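PDB 2NXW: phenyl-3-pyruvate decarboxylase from Azospirillum brasilense, which catalyses the thiamine diphosphate- and metal-dependent decarboxylation of indole-3-pyruvate to indole-3-acetaldehyde, a step in auxin biosynthesis. Local coordinates for residues A78-S83 with E109-V114; Q391-I396 with D409-G414; A434-G439 with L465-I470; P469-F474 with F533-A538; G507-R512 with F527-R532. One frame throughout, in Å; residues are numbered along the deposited sequence.

Contact 1: A78-S83 with E109-V114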
# COMPACT_ATOMS: atom_id res chain seq x y z
N ALA A 78 -7.86 -15.65 -29.34
CA ALA A 78 -9.13 -15.65 -30.07
C ALA A 78 -9.72 -14.25 -30.10
O ALA A 78 -10.27 -13.80 -31.12
CB ALA A 78 -10.10 -16.62 -29.41
N ALA A 79 -9.60 -13.53 -28.98
CA ALA A 79 -10.11 -12.17 -28.90
C ALA A 79 -9.34 -11.29 -29.88
O ALA A 79 -9.93 -10.51 -30.63
CB ALA A 79 -9.95 -11.63 -27.48
N ARG A 80 -8.02 -11.42 -29.89
CA ARG A 80 -7.20 -10.62 -30.78
C ARG A 80 -7.45 -10.95 -32.24
O ARG A 80 -7.48 -10.06 -33.08
CB ARG A 80 -5.72 -10.85 -30.48
CG ARG A 80 -5.30 -10.43 -29.09
CD ARG A 80 -3.78 -10.54 -28.93
NE ARG A 80 -3.40 -10.53 -27.53
CZ ARG A 80 -2.21 -10.16 -27.07
NH1 ARG A 80 -1.27 -9.75 -27.92
NH2 ARG A 80 -1.95 -10.25 -25.78
N TYR A 81 -7.63 -12.23 -32.53
CA TYR A 81 -7.82 -12.66 -33.91
C TYR A 81 -9.03 -12.02 -34.58
O TYR A 81 -8.94 -11.56 -35.72
CB TYR A 81 -7.97 -14.19 -33.97
CG TYR A 81 -7.93 -14.73 -35.39
CD1 TYR A 81 -6.71 -15.04 -36.01
CD2 TYR A 81 -9.10 -14.88 -36.13
CE1 TYR A 81 -6.67 -15.48 -37.34
CE2 TYR A 81 -9.07 -15.32 -37.46
CZ TYR A 81 -7.85 -15.61 -38.06
OH TYR A 81 -7.80 -16.02 -39.37
N SER A 82 -10.15 -11.97 -33.86
CA SER A 82 -11.39 -11.42 -34.41
C SER A 82 -11.82 -10.08 -33.81
O SER A 82 -12.94 -9.62 -34.08
CB SER A 82 -12.51 -12.45 -34.22
OG SER A 82 -12.21 -13.67 -34.88
N SER A 83 -10.95 -9.46 -33.02
CA SER A 83 -11.24 -8.18 -32.35
C SER A 83 -12.59 -8.27 -31.65
O SER A 83 -13.46 -7.42 -31.81
CB SER A 83 -11.23 -7.01 -33.35
OG SER A 83 -9.91 -6.80 -33.85
N GLU A 109 -2.07 -5.95 -22.65
CA GLU A 109 -2.13 -5.70 -24.09
C GLU A 109 -3.52 -5.41 -24.63
O GLU A 109 -3.79 -5.61 -25.82
CB GLU A 109 -1.40 -6.84 -24.82
CG GLU A 109 0.08 -6.86 -24.37
CD GLU A 109 0.96 -7.91 -25.02
OE1 GLU A 109 0.45 -8.92 -25.53
OE2 GLU A 109 2.20 -7.72 -24.99
N LYS A 110 -4.38 -4.93 -23.74
CA LYS A 110 -5.73 -4.51 -24.11
C LYS A 110 -6.56 -5.54 -24.87
O LYS A 110 -7.14 -5.24 -25.92
CB LYS A 110 -5.64 -3.21 -24.92
CG LYS A 110 -5.13 -2.00 -24.11
CD LYS A 110 -6.24 -1.25 -23.39
CE LYS A 110 -7.00 -0.36 -24.36
NZ LYS A 110 -8.01 0.52 -23.67
N SER A 111 -6.64 -6.76 -24.33
CA SER A 111 -7.41 -7.83 -24.96
C SER A 111 -8.51 -8.23 -23.97
O SER A 111 -8.22 -8.63 -22.84
CB SER A 111 -6.51 -9.03 -25.27
OG SER A 111 -7.25 -10.04 -25.93
N PRO A 112 -9.78 -8.12 -24.39
CA PRO A 112 -10.91 -8.44 -23.52
C PRO A 112 -11.24 -9.91 -23.32
O PRO A 112 -12.13 -10.46 -23.98
CB PRO A 112 -12.06 -7.67 -24.17
CG PRO A 112 -11.78 -7.85 -25.61
CD PRO A 112 -10.25 -7.63 -25.70
N VAL A 113 -10.53 -10.53 -22.39
CA VAL A 113 -10.77 -11.92 -22.06
C VAL A 113 -11.78 -11.95 -20.92
O VAL A 113 -11.58 -11.32 -19.88
CB VAL A 113 -9.48 -12.65 -21.60
CG1 VAL A 113 -9.83 -14.03 -21.05
CG2 VAL A 113 -8.50 -12.77 -22.77
N VAL A 114 -12.88 -12.66 -21.14
CA VAL A 114 -13.90 -12.81 -20.12
C VAL A 114 -13.57 -14.07 -19.34
O VAL A 114 -13.65 -15.19 -19.86
CB VAL A 114 -15.31 -12.96 -20.75
CG1 VAL A 114 -16.35 -13.16 -19.66
CG2 VAL A 114 -15.64 -11.72 -21.58

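Contact 2: Q391-I396 with D409-G414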
# COMPACT_ATOMS: atom_id res chain seq x y z
N GLN A 391 2.93 -18.30 -51.99
CA GLN A 391 2.15 -18.73 -50.84
C GLN A 391 1.47 -17.55 -50.16
O GLN A 391 2.12 -16.55 -49.86
CB GLN A 391 3.04 -19.44 -49.82
CG GLN A 391 2.27 -19.88 -48.58
CD GLN A 391 3.06 -19.68 -47.30
OE1 GLN A 391 2.60 -18.99 -46.37
NE2 GLN A 391 4.25 -20.26 -47.24
N GLU A 392 0.17 -17.65 -49.93
CA GLU A 392 -0.53 -16.59 -49.22
C GLU A 392 0.04 -16.62 -47.80
O GLU A 392 0.09 -17.68 -47.18
CB GLU A 392 -2.03 -16.87 -49.19
CG GLU A 392 -2.83 -15.81 -48.48
N PRO A 393 0.47 -15.47 -47.28
CA PRO A 393 1.03 -15.43 -45.92
C PRO A 393 0.08 -15.91 -44.83
O PRO A 393 -1.14 -15.76 -44.94
CB PRO A 393 1.38 -13.95 -45.73
CG PRO A 393 1.59 -13.44 -47.13
CD PRO A 393 0.47 -14.12 -47.88
N LEU A 394 0.65 -16.50 -43.79
CA LEU A 394 -0.14 -16.96 -42.65
C LEU A 394 -0.01 -15.95 -41.53
O LEU A 394 0.96 -15.18 -41.48
CB LEU A 394 0.38 -18.31 -42.12
CG LEU A 394 0.41 -19.53 -43.04
CD1 LEU A 394 0.70 -20.78 -42.21
CD2 LEU A 394 -0.94 -19.67 -43.75
N LEU A 395 -0.99 -15.92 -40.64
CA LEU A 395 -0.89 -15.05 -39.47
C LEU A 395 0.14 -15.77 -38.59
O LEU A 395 0.15 -17.00 -38.51
CB LEU A 395 -2.23 -14.93 -38.74
CG LEU A 395 -2.16 -14.16 -37.42
CD1 LEU A 395 -3.41 -13.28 -37.27
CD2 LEU A 395 -2.01 -15.12 -36.24
N ILE A 396 0.99 -15.00 -37.92
CA ILE A 396 2.02 -15.58 -37.07
C ILE A 396 1.75 -15.31 -35.61
O ILE A 396 1.40 -14.19 -35.23
CB ILE A 396 3.41 -14.98 -37.41
CG1 ILE A 396 3.77 -15.34 -38.85
CG2 ILE A 396 4.48 -15.48 -36.44
CD1 ILE A 396 5.06 -14.66 -39.36
N ASP A 409 10.75 -9.62 -39.00
CA ASP A 409 11.24 -9.62 -40.37
C ASP A 409 10.60 -10.68 -41.26
O ASP A 409 11.13 -11.03 -42.32
CB ASP A 409 12.77 -9.76 -40.39
CG ASP A 409 13.47 -8.49 -39.96
OD1 ASP A 409 12.91 -7.40 -40.19
OD2 ASP A 409 14.58 -8.58 -39.40
N MET A 410 9.44 -11.18 -40.83
CA MET A 410 8.71 -12.17 -41.62
C MET A 410 7.46 -11.55 -42.22
O MET A 410 6.77 -10.77 -41.57
CB MET A 410 8.29 -13.35 -40.73
CG MET A 410 9.41 -14.30 -40.43
SD MET A 410 8.81 -15.62 -39.35
CE MET A 410 10.33 -16.52 -39.08
N ILE A 411 7.17 -11.91 -43.47
CA ILE A 411 5.96 -11.41 -44.13
C ILE A 411 4.80 -12.20 -43.52
O ILE A 411 4.81 -13.43 -43.54
CB ILE A 411 6.03 -11.67 -45.64
CG1 ILE A 411 7.25 -10.95 -46.23
CG2 ILE A 411 4.74 -11.20 -46.30
CD1 ILE A 411 7.57 -11.34 -47.66
N ASP A 412 3.80 -11.50 -42.99
CA ASP A 412 2.68 -12.18 -42.36
C ASP A 412 1.32 -11.62 -42.74
O ASP A 412 1.22 -10.64 -43.48
CB ASP A 412 2.82 -12.11 -40.84
CG ASP A 412 2.80 -10.68 -40.32
OD1 ASP A 412 1.85 -9.92 -40.66
OD2 ASP A 412 3.72 -10.31 -39.58
N ALA A 413 0.29 -12.26 -42.22
CA ALA A 413 -1.11 -11.87 -42.40
C ALA A 413 -1.55 -11.54 -40.98
O ALA A 413 -2.64 -11.92 -40.54
CB ALA A 413 -1.93 -13.03 -42.97
N GLY A 414 -0.68 -10.83 -40.28
CA GLY A 414 -0.93 -10.46 -38.90
C GLY A 414 0.13 -11.11 -38.02
O GLY A 414 0.63 -12.19 -38.35
O HOH W 1 3.46 -15.69 -42.93

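Contact 3: A434-G439 with L465-I470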
# COMPACT_ATOMS: atom_id res chain seq x y z
N ALA A 434 -6.02 -19.05 -31.83
CA ALA A 434 -6.33 -18.36 -33.07
C ALA A 434 -6.82 -19.34 -34.12
O ALA A 434 -7.82 -19.09 -34.78
CB ALA A 434 -5.09 -17.61 -33.58
N GLN A 435 -6.14 -20.48 -34.28
CA GLN A 435 -6.59 -21.40 -35.31
C GLN A 435 -7.96 -22.01 -34.98
O GLN A 435 -8.72 -22.34 -35.89
CB GLN A 435 -5.53 -22.48 -35.58
CG GLN A 435 -5.86 -23.23 -36.90
CD GLN A 435 -4.69 -23.93 -37.56
OE1 GLN A 435 -4.89 -24.86 -38.37
NE2 GLN A 435 -3.47 -23.51 -37.26
N CYS A 436 -8.30 -22.13 -33.70
CA CYS A 436 -9.62 -22.67 -33.36
C CYS A 436 -10.73 -21.78 -33.91
O CYS A 436 -11.82 -22.27 -34.23
CB CYS A 436 -9.80 -22.82 -31.85
SG CYS A 436 -8.96 -24.24 -31.13
N VAL A 437 -10.47 -20.48 -34.03
CA VAL A 437 -11.49 -19.56 -34.53
C VAL A 437 -11.22 -19.00 -35.93
O VAL A 437 -11.96 -18.15 -36.41
CB VAL A 437 -11.70 -18.37 -33.54
CG1 VAL A 437 -12.08 -18.91 -32.16
CG2 VAL A 437 -10.45 -17.49 -33.46
N SER A 438 -10.18 -19.52 -36.60
CA SER A 438 -9.79 -19.02 -37.91
C SER A 438 -10.49 -19.62 -39.13
O SER A 438 -10.15 -19.28 -40.26
CB SER A 438 -8.29 -19.20 -38.09
OG SER A 438 -8.00 -20.57 -38.33
N GLY A 439 -11.45 -20.51 -38.90
CA GLY A 439 -12.16 -21.08 -40.03
C GLY A 439 -11.24 -21.76 -41.03
O GLY A 439 -11.37 -21.57 -42.25
N LEU A 465 -9.02 -30.78 -31.23
CA LEU A 465 -9.50 -29.46 -31.62
C LEU A 465 -9.69 -29.33 -33.13
O LEU A 465 -10.29 -28.36 -33.60
CB LEU A 465 -8.50 -28.41 -31.14
CG LEU A 465 -8.35 -28.26 -29.63
CD1 LEU A 465 -7.12 -27.41 -29.35
CD2 LEU A 465 -9.61 -27.64 -29.03
N GLY A 466 -9.18 -30.30 -33.87
CA GLY A 466 -9.32 -30.28 -35.32
C GLY A 466 -8.49 -29.22 -36.02
O GLY A 466 -8.93 -28.65 -37.02
N ILE A 467 -7.30 -28.94 -35.49
CA ILE A 467 -6.43 -27.94 -36.10
C ILE A 467 -5.04 -28.53 -36.38
O ILE A 467 -4.68 -29.58 -35.82
CB ILE A 467 -6.28 -26.69 -35.19
CG1 ILE A 467 -5.65 -27.08 -33.86
CG2 ILE A 467 -7.66 -26.04 -34.99
CD1 ILE A 467 -5.32 -25.89 -32.95
N ASP A 468 -4.28 -27.85 -37.24
CA ASP A 468 -2.97 -28.35 -37.67
C ASP A 468 -1.93 -27.25 -37.86
O ASP A 468 -1.32 -27.13 -38.93
CB ASP A 468 -3.14 -29.11 -38.99
CG ASP A 468 -3.78 -28.27 -40.09
OD1 ASP A 468 -4.17 -27.11 -39.86
OD2 ASP A 468 -3.90 -28.79 -41.22
N PRO A 469 -1.67 -26.45 -36.82
CA PRO A 469 -0.68 -25.38 -36.99
C PRO A 469 0.74 -25.84 -37.32
O PRO A 469 1.11 -26.99 -37.05
CB PRO A 469 -0.74 -24.65 -35.64
CG PRO A 469 -1.07 -25.75 -34.68
CD PRO A 469 -2.13 -26.55 -35.43
N ILE A 470 1.48 -24.93 -37.95
CA ILE A 470 2.90 -25.18 -38.27
C ILE A 470 3.63 -24.45 -37.16
O ILE A 470 3.35 -23.28 -36.88
CB ILE A 470 3.31 -24.56 -39.62
CG1 ILE A 470 2.54 -25.25 -40.75
CG2 ILE A 470 4.82 -24.75 -39.85
CD1 ILE A 470 2.73 -24.60 -42.13
O HOH W 2 -11.75 -25.57 -33.60

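Contact 4: P469-F474 with F533-A538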
# COMPACT_ATOMS: atom_id res chain seq x y z
N PRO A 469 -1.67 -26.45 -36.82
CA PRO A 469 -0.68 -25.38 -36.99
C PRO A 469 0.74 -25.84 -37.32
O PRO A 469 1.11 -26.99 -37.05
CB PRO A 469 -0.74 -24.65 -35.64
CG PRO A 469 -1.07 -25.75 -34.68
CD PRO A 469 -2.13 -26.55 -35.43
N ILE A 470 1.48 -24.93 -37.95
CA ILE A 470 2.90 -25.18 -38.27
C ILE A 470 3.63 -24.45 -37.16
O ILE A 470 3.35 -23.28 -36.88
CB ILE A 470 3.31 -24.56 -39.62
CG1 ILE A 470 2.54 -25.25 -40.75
CG2 ILE A 470 4.82 -24.75 -39.85
CD1 ILE A 470 2.73 -24.60 -42.13
N VAL A 471 4.58 -25.14 -36.54
CA VAL A 471 5.34 -24.56 -35.45
C VAL A 471 6.82 -24.65 -35.72
O VAL A 471 7.35 -25.74 -35.93
CB VAL A 471 5.05 -25.31 -34.13
CG1 VAL A 471 5.78 -24.65 -32.96
CG2 VAL A 471 3.54 -25.30 -33.86
N ILE A 472 7.49 -23.50 -35.74
CA ILE A 472 8.95 -23.48 -35.94
C ILE A 472 9.54 -23.20 -34.56
O ILE A 472 9.36 -22.12 -34.00
CB ILE A 472 9.40 -22.40 -36.93
CG1 ILE A 472 8.74 -22.62 -38.30
CG2 ILE A 472 10.92 -22.47 -37.09
CD1 ILE A 472 9.06 -21.55 -39.33
N LEU A 473 10.23 -24.20 -34.01
CA LEU A 473 10.84 -24.12 -32.69
C LEU A 473 12.32 -23.79 -32.84
O LEU A 473 13.07 -24.56 -33.43
CB LEU A 473 10.64 -25.46 -31.98
CG LEU A 473 10.86 -25.58 -30.46
CD1 LEU A 473 10.44 -26.99 -30.02
CD2 LEU A 473 12.33 -25.30 -30.10
N PHE A 474 12.71 -22.63 -32.31
CA PHE A 474 14.09 -22.15 -32.37
C PHE A 474 14.83 -22.82 -31.22
O PHE A 474 14.73 -22.39 -30.07
CB PHE A 474 14.11 -20.61 -32.18
CG PHE A 474 13.58 -19.81 -33.35
CD1 PHE A 474 14.24 -18.65 -33.75
CD2 PHE A 474 12.39 -20.16 -34.00
CE1 PHE A 474 13.74 -17.85 -34.77
CE2 PHE A 474 11.87 -19.36 -35.02
CZ PHE A 474 12.55 -18.21 -35.41
N PHE A 533 -0.50 -31.30 -36.78
CA PHE A 533 0.41 -30.17 -36.58
C PHE A 533 1.81 -30.57 -37.06
O PHE A 533 2.17 -31.75 -37.05
CB PHE A 533 0.42 -29.71 -35.10
CG PHE A 533 1.18 -30.60 -34.14
CD1 PHE A 533 2.57 -30.55 -34.09
CD2 PHE A 533 0.51 -31.42 -33.25
CE1 PHE A 533 3.28 -31.31 -33.17
CE2 PHE A 533 1.21 -32.20 -32.31
CZ PHE A 533 2.61 -32.13 -32.27
N GLN A 534 2.55 -29.58 -37.52
CA GLN A 534 3.88 -29.80 -38.05
C GLN A 534 4.88 -29.02 -37.22
O GLN A 534 4.82 -27.80 -37.17
CB GLN A 534 3.94 -29.32 -39.50
CG GLN A 534 2.91 -29.98 -40.41
CD GLN A 534 3.20 -31.44 -40.66
OE1 GLN A 534 4.31 -31.79 -41.08
NE2 GLN A 534 2.22 -32.30 -40.42
N LEU A 535 5.78 -29.74 -36.58
CA LEU A 535 6.79 -29.12 -35.73
C LEU A 535 8.17 -29.22 -36.38
O LEU A 535 8.69 -30.31 -36.61
CB LEU A 535 6.81 -29.82 -34.37
CG LEU A 535 7.87 -29.34 -33.37
CD1 LEU A 535 7.64 -27.88 -33.04
CD2 LEU A 535 7.79 -30.19 -32.10
N ILE A 536 8.74 -28.06 -36.70
CA ILE A 536 10.07 -28.00 -37.28
C ILE A 536 10.99 -27.51 -36.17
O ILE A 536 10.89 -26.35 -35.74
CB ILE A 536 10.14 -27.01 -38.47
CG1 ILE A 536 9.17 -27.45 -39.58
CG2 ILE A 536 11.59 -26.95 -39.02
CD1 ILE A 536 9.00 -26.41 -40.69
N GLU A 537 11.86 -28.39 -35.69
CA GLU A 537 12.80 -28.06 -34.62
C GLU A 537 14.10 -27.62 -35.28
O GLU A 537 14.88 -28.46 -35.74
CB GLU A 537 13.01 -29.28 -33.73
CG GLU A 537 13.98 -29.01 -32.59
CD GLU A 537 14.34 -30.25 -31.81
OE1 GLU A 537 14.19 -31.38 -32.34
OE2 GLU A 537 14.80 -30.09 -30.66
N ALA A 538 14.32 -26.31 -35.32
CA ALA A 538 15.50 -25.75 -35.97
C ALA A 538 16.61 -25.55 -34.97
O ALA A 538 16.49 -24.73 -34.06
CB ALA A 538 15.15 -24.42 -36.62

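Contact 5: G507-R512 with F527-R532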
# COMPACT_ATOMS: atom_id res chain seq x y z
N GLY A 507 0.63 -36.57 -31.34
CA GLY A 507 -0.20 -36.60 -32.53
C GLY A 507 0.19 -35.70 -33.68
O GLY A 507 -0.64 -35.39 -34.53
N GLY A 508 1.45 -35.29 -33.74
CA GLY A 508 1.89 -34.43 -34.83
C GLY A 508 3.15 -34.95 -35.50
O GLY A 508 3.71 -35.98 -35.09
N ASP A 509 3.61 -34.23 -36.51
CA ASP A 509 4.82 -34.61 -37.25
C ASP A 509 5.95 -33.67 -36.92
O ASP A 509 5.87 -32.47 -37.16
CB ASP A 509 4.56 -34.56 -38.76
CG ASP A 509 3.43 -35.47 -39.18
OD1 ASP A 509 3.25 -36.53 -38.54
OD2 ASP A 509 2.74 -35.12 -40.15
N GLY A 510 7.03 -34.22 -36.39
CA GLY A 510 8.16 -33.40 -36.04
C GLY A 510 9.40 -33.77 -36.80
O GLY A 510 9.60 -34.93 -37.17
N VAL A 511 10.23 -32.77 -37.05
CA VAL A 511 11.50 -32.99 -37.72
C VAL A 511 12.54 -32.03 -37.16
O VAL A 511 12.27 -30.85 -36.97
CB VAL A 511 11.39 -32.82 -39.27
CG1 VAL A 511 10.95 -31.44 -39.63
CG2 VAL A 511 12.72 -33.17 -39.93
N ARG A 512 13.72 -32.57 -36.85
CA ARG A 512 14.82 -31.74 -36.35
C ARG A 512 15.70 -31.42 -37.55
O ARG A 512 16.11 -32.32 -38.30
CB ARG A 512 15.63 -32.49 -35.30
CG ARG A 512 16.94 -31.79 -34.92
CD ARG A 512 17.66 -32.49 -33.77
NE ARG A 512 17.05 -32.16 -32.48
CZ ARG A 512 17.68 -32.26 -31.31
NH1 ARG A 512 18.93 -32.70 -31.26
NH2 ARG A 512 17.09 -31.83 -30.20
N PHE A 527 4.24 -27.19 -44.96
CA PHE A 527 3.16 -26.52 -45.66
C PHE A 527 2.37 -27.49 -46.55
O PHE A 527 1.17 -27.32 -46.74
CB PHE A 527 3.69 -25.37 -46.50
CG PHE A 527 3.73 -24.07 -45.78
CD1 PHE A 527 2.59 -23.27 -45.71
CD2 PHE A 527 4.89 -23.66 -45.12
CE1 PHE A 527 2.61 -22.07 -45.00
CE2 PHE A 527 4.91 -22.46 -44.41
CZ PHE A 527 3.77 -21.67 -44.35
N ALA A 528 3.05 -28.50 -47.07
CA ALA A 528 2.37 -29.45 -47.95
C ALA A 528 1.56 -30.49 -47.19
O ALA A 528 0.78 -31.23 -47.79
CB ALA A 528 3.40 -30.15 -48.82
N THR A 529 1.71 -30.51 -45.87
CA THR A 529 1.06 -31.51 -45.04
C THR A 529 0.09 -30.96 -44.00
O THR A 529 0.50 -30.50 -42.94
CB THR A 529 2.12 -32.35 -44.29
OG1 THR A 529 3.15 -32.75 -45.21
CG2 THR A 529 1.50 -33.59 -43.67
N ARG A 530 -1.20 -30.99 -44.31
CA ARG A 530 -2.21 -30.52 -43.37
C ARG A 530 -2.83 -31.75 -42.70
O ARG A 530 -2.55 -32.88 -43.09
CB ARG A 530 -3.27 -29.69 -44.10
CG ARG A 530 -2.72 -28.34 -44.54
CD ARG A 530 -3.81 -27.28 -44.64
NE ARG A 530 -4.36 -26.93 -43.33
CZ ARG A 530 -5.17 -25.90 -43.11
NH1 ARG A 530 -5.54 -25.11 -44.12
NH2 ARG A 530 -5.63 -25.66 -41.89
N GLY A 531 -3.66 -31.52 -41.69
CA GLY A 531 -4.31 -32.61 -40.98
C GLY A 531 -3.67 -33.00 -39.65
O GLY A 531 -4.30 -33.64 -38.81
N ARG A 532 -2.40 -32.62 -39.47
CA ARG A 532 -1.64 -32.89 -38.25
C ARG A 532 -0.73 -31.69 -38.03
O ARG A 532 -0.25 -31.11 -39.01
CB ARG A 532 -0.75 -34.13 -38.41
CG ARG A 532 -1.52 -35.45 -38.45
CD ARG A 532 -0.63 -36.59 -38.95
NE ARG A 532 0.47 -36.93 -38.04
CZ ARG A 532 0.34 -37.68 -36.94
NH1 ARG A 532 -0.85 -38.16 -36.60
NH2 ARG A 532 1.41 -37.95 -36.19

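Contact 1: A78-S83 with E109-V114
R80 stretches out from the last turn of helix 68-82 to meet E109, which follows the end of helix 100-108. The arginine starts beside its own backbone N (chi1 -63°) and then runs extended from CG to NE, which carries the guanidinium to the carboxylate. A single oxygen takes the charge contact. R80 NH2 donates to E109 OE1 at 2.8 Å, in the guanidinium plane and on the anti lone pair of that oxygen. A second bond, R80 NH1 to E109 OE1 at 3.1 Å, is weak. The two planar groups are turned 68° apart, so they meet at an edge and do not stack. The other carboxylate oxygen, E109 OE2, accepts from the backbone N of Y420 and Y421. R80 NE makes a salt bridge with D76, so the guanidinium is held between two acids.

S111 lies alongside the arginine stem. Its OG, anti to the backbone N, is 3.7 Å from R80 CG and 3.5 Å from A79 CB. The same OG is hydrogen-bonded to D76. A79 also points its methyl at P112, where A79 CB is 4.4 Å from P112 CD. P112 is the centre of an inverse gamma turn.

All the touching residues are buried. K110 is the C-prime residue of a Schellman motif that ends the helix before it. The contact thus packs helix 68-82 of the N-terminal thiamine diphosphate-binding domain against the turn into strand 113-119 of the parallel sheet, in an open alpha/beta fold of parallel strands with helices packed against them.

Contact 2: Q391-I396 with D409-G414
Two backbone hydrogen bonds join L394 and I396 to A413 and G414. I396 N donates to G414 O at 2.9 Å, and the bond is nearly straight at 172°. A413 N donates to L394 O at 3.1 Å, but it comes from above the carbonyl plane. L394 O has a second partner, a water that also donates to I411 O. D412 shapes its own loop: D412 OD1 accepts from G414 N at 2.7 Å, an Asx turn. The other oxygen, D412 OD2, is in a salt bridge with R260.

These bonds bring the loop 409-414 alongside strand 395-398, just before strand 415-416 joins it as a parallel neighbour. Helix 402-407 comes between the two strands in the chain, so this is a beta-alpha-beta connection. Strand 415-416 is outermost in the C-terminal domain sheet within this chain.

Among the apolar contacts, I396 CD1 is 3.7 Å from M410 CB, the two side chains crossing at about a right angle. D412 CB touches the same methyl. P393 CG meets I411 CG2 at 4.0 Å.

L395 works against backbone atoms. Its CG is anti to the backbone N (chi1 174°), which lays L395 CD1 3.6 Å from A413 O and close to G414 CA. An alanine in place of L395 would keep only CB near A413 O, and losing the CG and CD branches would probably uncover G414 and open a gap beside Y81, whose ring touches the leucine. G414 has backbone angles suited to glycine.

Contact 3: A434-G439 with L465-I470
Q435 lays its stem over I467, with Q435 CG 3.8 Å from I467 CG2. The glutamine is extended, with CG anti to the backbone N (chi1 -166°). Its amide therefore reaches past I467 to lie between the carboxylate of D468 and the ring of P469. Glutamine and aspartate cross at about a right angle. D468 OD2 forms a salt bridge with R530 and accepts from the backbone N of G531.

The next residue, C436, points its sulfur at L465 and I467. C436 SG is 4.0 Å from L465 CD2 and 4.4 Å from I467 CD1. H63 of strand 62-64 touches both C436 and L465, so the N-terminal domain comes up to this spot. A water donates to L465 O at 3.1 Å and weakly to C436 O. G466, with positive phi, ends helix 462-465 in a Schellman motif.

This is mostly buried packing away from the cofactor. It sets the end of helix 427-437 against the loop that runs from helix 462-465 into strand 470-475, a helix-to-loop join within the parallel alpha/beta fold of the C-terminal thiamine diphosphate-binding domain.

Contact 4: P469-F474 with F533-A538
Strands 470-474 and 534-538 pair side by side as parallel neighbours in the sheet of the C-terminal thiamine diphosphate-binding domain. Their short axes are 16° apart. Five hydrogen bonds run between them. Q534 N donates to P469 O at 3.0 Å. V471 N donates to Q534 O at 2.7 Å. I536 N reaches V471 O at 2.8 Å, and L473 N reaches I536 O, also at 2.8 Å. A538 N closes the ladder on L473 O at 2.9 Å.

The strands' other edges are also used. I470 and I472 bond through the backbone to strand 443-448, and L535 and E537 bond to strand 509-513. Both strands therefore lie inside the sheet.

The buried polar side chains have partners too. E537 OE2 is in a salt bridge with R512 and accepts from N475 and from the backbone N of F499, while E537 OE1 accepts from A500 N. Q534 NE2 donates to D509 OD2 and R532 O.

I470, I472 and F474 lie on one face with Q534, I536 and A538. Helices 376-388 and 516-528 pack on this face. The side chain of F474 lies about 6 Å, at the nearest atoms, from the thiamine diphosphate and from the magnesium ion. N476, which binds that metal, follows shortly after. V471, L473, L535 and E537 are on the other face. The L473 side chain comes within about 4 Å of that of D449, another magnesium ligand. With CG anti to the backbone N (chi1 177°) and chi2 near 62°, L535 CD1 is brought 3.7 Å from V471 CG1.

Contact 5: G507-R512 with F527-R532
R532 folds back on D509 and on the two glycines before it. The arginine bends at chi3 (67°), and this turn brings its guanidinium beside strand 509-513. R532 NE donates to D509 OD1 at 2.9 Å in a fairly straight bond. The oxygen lies near the guanidinium plane, but the donor meets it from above the carboxylate plane. The two planes are 33° apart. R532 NH2 adds two weak bonds, to D509 OD1 at 3.3 Å and to G508 O at 3.2 Å. G507 O lies over the centre of one face of the guanidinium, 3.4 Å above its plane.

With CG beside its backbone N (chi1 -59°), D509 brings its carboxylate round to R532. D509 OD2 also lies 4.0 Å from T529 CG2. T529 OG1 is hydrogen-bonded to K525 O. Replacing D509 by an alanine would probably leave R532 without its charge partner and free to swing away, and Q534 NE2 with one acceptor fewer.

The pair ties D509 and the glycines ahead of it to the turn after helix 516-528, within one beta-alpha-beta unit. R532 is exposed, so this is a surface salt bridge, and its strength is probably tempered by solvent.

In the fold
From the N terminus, contact 1 comes first and closes a loop inside the N-terminal domain. Contact 2 then closes a short loop at the edge of the C-terminal sheet. Contact 3 follows and brings helix 427-437 to the loop before strand 470-475. Contact 4 begins on residues where contact 3 ends, sharing P469 and I470, and spans the longest loop. Contact 5 is nested inside it. Contacts 2, 4 and 5 all reach the same sheet, and F527 of contact 5 touches Q391 and L394 of contact 2. A polar cluster at D468 joins contacts 3 and 5. Y81 of contact 1 packs the N-terminal domain against the C-terminal one, at contacts 2 and 3.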